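Local coordinates for protein Poly(A) ribonuclease pop2 (Schizosaccharomyces pombe, PDB 2P51) that removes the poly(A) tails of mRNAs as a catalytic, metal-dependent 3'-exoribonuclease of the CCR4-NOT complex, releasing 5'-AMP, at residues A242-T245 with A246-F250; R24-S28 with T29-Q33. All coordinates share one frame; numbering follows the deposited sequence.

Contact 1: A242-T245 with A246-F250; sequences ALLT and ARIFF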
loop_
_atom_site.group_PDB
_atom_site.type_symbol
_atom_site.label_atom_id
_atom_site.label_comp_id
_atom_site.label_asym_id
_atom_site.label_seq_id
_atom_site.Cartn_x
_atom_site.Cartn_y
_atom_site.Cartn_z
ATOM N N ALA A 242 -2.020 -5.806 3.604
ATOM C CA ALA A 242 -1.745 -4.628 4.447
ATOM C C ALA A 242 -1.808 -5.004 5.907
ATOM O O ALA A 242 -1.044 -4.552 6.780
ATOM C CB ALA A 242 -2.767 -3.519 4.147
ATOM N N LEU A 243 -2.757 -5.865 6.272
ATOM C CA LEU A 243 -2.860 -6.264 7.684
ATOM C C LEU A 243 -1.651 -7.080 8.088
ATOM O O LEU A 243 -1.102 -6.977 9.191
ATOM C CB LEU A 243 -4.141 -7.097 7.844
ATOM C CG LEU A 243 -4.349 -7.799 9.196
ATOM C CD1 LEU A 243 -4.382 -6.799 10.325
ATOM C CD2 LEU A 243 -5.641 -8.609 9.188
ATOM N N LEU A 244 -1.178 -8.002 7.216
ATOM C CA LEU A 244 0.020 -8.764 7.564
ATOM C C LEU A 244 1.239 -7.860 7.728
ATOM O O LEU A 244 2.085 -8.125 8.601
ATOM C CB LEU A 244 0.313 -9.796 6.448
ATOM C CG LEU A 244 1.263 -10.926 6.820
ATOM C CD1 LEU A 244 0.752 -11.698 8.031
ATOM C CD2 LEU A 244 1.433 -11.873 5.627
ATOM N N THR A 245 1.287 -6.837 6.849
ATOM C CA THR A 245 2.336 -5.838 6.922
ATOM C C THR A 245 2.330 -5.197 8.308
ATOM O O THR A 245 3.399 -5.071 8.954
ATOM C CB THR A 245 2.129 -4.764 5.842
ATOM O OG1 THR A 245 2.266 -5.429 4.548
ATOM C CG2 THR A 245 3.202 -3.683 5.868
ATOM N N ALA A 246 1.165 -4.796 8.781
ATOM C CA ALA A 246 1.107 -4.187 10.138
ATOM C C ALA A 246 1.641 -5.146 11.186
ATOM O O ALA A 246 2.449 -4.807 12.080
ATOM C CB ALA A 246 -0.326 -3.824 10.477
ATOM N N ARG A 247 1.161 -6.397 11.120
ATOM C CA ARG A 247 1.558 -7.335 12.177
ATOM C C ARG A 247 3.051 -7.621 12.120
ATOM O O ARG A 247 3.695 -7.705 13.192
ATOM C CB ARG A 247 0.737 -8.643 12.071
ATOM C CG ARG A 247 -0.741 -8.312 12.207
ATOM C CD ARG A 247 -1.606 -9.537 12.123
ATOM N NE ARG A 247 -2.834 -9.185 12.867
ATOM C CZ ARG A 247 -3.815 -10.077 12.997
ATOM N NH1 ARG A 247 -3.628 -11.268 12.424
ATOM N NH2 ARG A 247 -4.872 -9.671 13.682
ATOM N N ILE A 248 3.643 -7.775 10.946
ATOM C CA ILE A 248 5.102 -7.966 10.865
ATOM C C ILE A 248 5.855 -6.745 11.417
ATOM O O ILE A 248 6.889 -6.888 12.106
ATOM C CB ILE A 248 5.503 -8.314 9.426
ATOM C CG1 ILE A 248 5.057 -9.725 8.985
ATOM C CG2 ILE A 248 7.010 -8.167 9.232
ATOM C CD1 ILE A 248 5.069 -9.750 7.448
ATOM N N PHE A 249 5.333 -5.551 11.101
ATOM C CA PHE A 249 6.035 -4.354 11.582
ATOM C C PHE A 249 6.160 -4.375 13.099
ATOM O O PHE A 249 7.247 -4.158 13.639
ATOM C CB PHE A 249 5.323 -3.053 11.137
ATOM C CG PHE A 249 5.951 -1.810 11.779
ATOM C CD1 PHE A 249 7.163 -1.325 11.317
ATOM C CD2 PHE A 249 5.303 -1.170 12.838
ATOM C CE1 PHE A 249 7.728 -0.194 11.899
ATOM C CE2 PHE A 249 5.876 -0.041 13.417
ATOM C CZ PHE A 249 7.083 0.440 12.964
ATOM N N PHE A 250 5.055 -4.646 13.814
ATOM C CA PHE A 250 5.136 -4.544 15.287
ATOM C C PHE A 250 6.035 -5.661 15.827
ATOM O O PHE A 250 6.759 -5.467 16.824
ATOM C CB PHE A 250 3.750 -4.543 15.912
ATOM C CG PHE A 250 3.094 -3.173 15.637
ATOM C CD1 PHE A 250 3.459 -2.086 16.403
ATOM C CD2 PHE A 250 2.155 -3.022 14.613
ATOM C CE1 PHE A 250 2.894 -0.833 16.172
ATOM C CE2 PHE A 250 1.565 -1.789 14.396
ATOM C CZ PHE A 250 1.930 -0.716 15.179
#
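Four consecutive i to i+4 hydrogen bonds run from 246-249 back to 242-245, marking this as regular alpha-helix without a kink. Ile248 N to Leu244 O is the shortest of them at 2.8 Å, with an N-H...O angle of 168°; Arg247 N to Leu243 O measures 3.0 Å. The stretch belongs to helix 238-257 of the DEDD nuclease fold, just past Asp241, a ligand of one magnesium ion, and Ala242 packs close to the metal-binding Asp51.

Leu243 brings CD1 over one face of the Arg247 guanidinium, 3.8 Å from NE. Arg247 reaches back there because CG lies beside its own backbone N (chi1 -59°) and the chain is extended from CG to NE; on the way its CG passes 3.3 Å from Leu243 O.

One residue on, Ile248 reaches back along the helix with CD1, to 4.0 Å from Leu244 CG, and both side chains meet helix 220-226, Leu244 at Gln221 and Ile248 at Leu220 and Ile223. Thr245 OG1 is hydrogen-bonded to Asp241 O, which ties the buried hydroxyl to the preceding turn, while Ala246 rests on Ser49 of strand 47-53. The Phe249 ring packs on Ile206 and Ile261.

Contact 2: R24-S28 with T29-Q33; sequences RDVWS and TNLQQ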
loop_
_atom_site.group_PDB
_atom_site.type_symbol
_atom_site.label_atom_id
_atom_site.label_comp_id
_atom_site.label_asym_id
_atom_site.label_seq_id
_atom_site.Cartn_x
_atom_site.Cartn_y
_atom_site.Cartn_z
ATOM N N ARG A 24 -12.896 -5.051 5.806
ATOM C CA ARG A 24 -14.066 -4.301 5.307
ATOM C C ARG A 24 -13.866 -3.927 3.848
ATOM O O ARG A 24 -12.920 -3.173 3.573
ATOM C CB ARG A 24 -14.319 -3.061 6.170
ATOM C CG ARG A 24 -14.760 -3.444 7.580
ATOM C CD ARG A 24 -15.154 -2.242 8.447
ATOM N NE ARG A 24 -16.362 -1.567 7.983
ATOM C CZ ARG A 24 -17.606 -1.906 8.288
ATOM N NH1 ARG A 24 -17.808 -2.967 9.089
ATOM N NH2 ARG A 24 -18.666 -1.229 7.825
ATOM N N ASP A 25 -14.705 -4.460 2.955
ATOM C CA ASP A 25 -14.553 -4.105 1.542
ATOM C C ASP A 25 -15.260 -2.806 1.207
ATOM O O ASP A 25 -16.386 -2.599 1.726
ATOM C CB ASP A 25 -15.153 -5.172 0.612
ATOM C CG ASP A 25 -14.111 -6.216 0.283
ATOM O OD1 ASP A 25 -13.067 -5.973 -0.334
ATOM O OD2 ASP A 25 -14.370 -7.379 0.670
ATOM N N VAL A 26 -14.623 -1.997 0.378
ATOM C CA VAL A 26 -15.190 -0.711 0.029
ATOM C C VAL A 26 -15.317 -0.664 -1.491
ATOM O O VAL A 26 -14.389 -1.045 -2.222
ATOM C CB VAL A 26 -14.296 0.421 0.523
ATOM C CG1 VAL A 26 -14.998 1.783 0.495
ATOM C CG2 VAL A 26 -13.794 0.179 1.954
ATOM N N TRP A 27 -16.507 -0.186 -1.909
ATOM C CA TRP A 27 -16.910 -0.028 -3.298
ATOM C C TRP A 27 -17.430 1.393 -3.506
ATOM O O TRP A 27 -17.430 2.154 -2.533
ATOM C CB TRP A 27 -18.042 -1.004 -3.666
ATOM C CG TRP A 27 -17.591 -2.437 -3.446
ATOM C CD1 TRP A 27 -17.807 -3.214 -2.342
ATOM C CD2 TRP A 27 -16.841 -3.233 -4.366
ATOM N NE1 TRP A 27 -17.232 -4.453 -2.542
ATOM C CE2 TRP A 27 -16.638 -4.490 -3.762
ATOM C CE3 TRP A 27 -16.319 -3.030 -5.651
ATOM C CZ2 TRP A 27 -15.941 -5.517 -4.392
ATOM C CZ3 TRP A 27 -15.619 -4.056 -6.279
ATOM C CH2 TRP A 27 -15.440 -5.285 -5.642
ATOM N N SER A 28 -17.833 1.753 -4.714
ATOM C CA SER A 28 -18.264 3.144 -4.881
ATOM C C SER A 28 -19.460 3.432 -3.997
ATOM O O SER A 28 -19.675 4.581 -3.600
ATOM C CB SER A 28 -18.589 3.380 -6.362
ATOM O OG SER A 28 -19.698 2.607 -6.750
ATOM N N THR A 29 -20.248 2.417 -3.659
ATOM C CA THR A 29 -21.517 2.577 -2.943
ATOM C C THR A 29 -21.364 2.848 -1.439
ATOM O O THR A 29 -22.280 3.369 -0.817
ATOM C CB THR A 29 -22.420 1.334 -3.138
ATOM O OG1 THR A 29 -21.637 0.158 -2.871
ATOM C CG2 THR A 29 -22.882 1.192 -4.575
ATOM N N ASN A 30 -20.193 2.501 -0.871
ATOM C CA ASN A 30 -20.028 2.739 0.559
ATOM C C ASN A 30 -18.700 3.474 0.837
ATOM O O ASN A 30 -18.283 3.539 2.001
ATOM C CB ASN A 30 -20.144 1.432 1.345
ATOM C CG ASN A 30 -19.032 0.467 0.989
ATOM O OD1 ASN A 30 -18.400 0.571 -0.066
ATOM N ND2 ASN A 30 -18.782 -0.489 1.887
ATOM N N LEU A 31 -18.147 4.073 -0.194
ATOM C CA LEU A 31 -16.893 4.850 -0.017
ATOM C C LEU A 31 -16.976 5.893 1.068
ATOM O O LEU A 31 -16.103 5.988 1.956
ATOM C CB LEU A 31 -16.512 5.515 -1.346
ATOM C CG LEU A 31 -15.278 6.444 -1.263
ATOM C CD1 LEU A 31 -14.023 5.674 -0.883
ATOM C CD2 LEU A 31 -15.142 7.165 -2.599
ATOM N N GLN A 32 -18.042 6.681 1.001
ATOM C CA GLN A 32 -18.075 7.796 1.963
ATOM C C GLN A 32 -18.239 7.320 3.398
ATOM O O GLN A 32 -17.612 7.802 4.353
ATOM C CB GLN A 32 -19.197 8.776 1.573
ATOM C CG GLN A 32 -19.235 9.970 2.489
ATOM C CD GLN A 32 -18.292 11.092 2.109
ATOM O OE1 GLN A 32 -17.143 11.132 2.582
ATOM N NE2 GLN A 32 -18.783 12.004 1.274
ATOM N N GLN A 33 -19.106 6.324 3.603
ATOM C CA GLN A 33 -19.332 5.763 4.939
ATOM C C GLN A 33 -18.060 5.184 5.541
ATOM O O GLN A 33 -17.690 5.334 6.700
ATOM C CB GLN A 33 -20.432 4.692 4.790
ATOM C CG GLN A 33 -20.859 3.929 5.992
ATOM C CD GLN A 33 -21.967 2.909 5.738
ATOM O OE1 GLN A 33 -21.769 1.826 5.166
ATOM N NE2 GLN A 33 -23.167 3.285 6.185
HETATM O O HOH W 1 -19.982 6.625 -1.219
#
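Asn30 OD1 accepts the backbone N-H of Trp27 at 2.7 Å, almost straight at 176° and in the carbonyl plane of the amide. The other end of the same amide points back to the strand: Asn30 ND2 donates to a lone pair of Asp25 O over 3.2 Å, with that oxygen lying nearly in the amide plane. Two bonds therefore fix the rotation of the flat group, which bridges backbone atoms two residues apart. Its CG sits between the backbone N and the carbonyl carbon (chi1 64°), a torsion that turns the amide back across the turn. A third bond joins the main chains, Asn30 N to Trp27 O at 3.2 Å.

That bond closes a type I beta turn, Trp27 to Asn30, which carries the chain from edge strand 23-26 of the mixed sheet into helix 31-41. Asn30 occupies the N-cap position, yet its amide is engaged by Asp25 of the strand and Trp27 just after it, and makes no capping bond. A water accepts from Gln32 N at 2.9 Å and donates to Ser28 O, linking the first turn of the helix to the loop.

On the buried side Val26 CG1 meets Leu31 CA at 3.6 Å and Leu31 CD1 at 4.2 Å, and both side chains touch Ile142. Leu31 also packs on Leu150 of helix 144-152. The Trp27 indole makes a cation-pi contact with Lys136 and an edge-to-face one with His137; Asp25 OD1 takes hydrogen bonds from Gln107 and Asn109 on the neighbouring strand.

How the contacts relate
Contact 1 lies in the interior and contact 2 nearer the surface, their centres 23 Å apart and their nearest atoms about 9 Å, without touching. They share no helix or strand: 242-250 lies within helix 238-257, mostly in its first half, and packs against inner strand 47-53, whereas 24-33 joins the edge strand 23-26 to helix 31-41. Beside the metal site, repeating backbone bonds leave the side chains of contact 1 to pack largely as hydrocarbon. At the sheet edge that regular bonding gives way, and in contact 2 a side-chain amide, one turn-closing backbone bond and a water hold the chain, with the Val26 and Leu31 packing on its inner side.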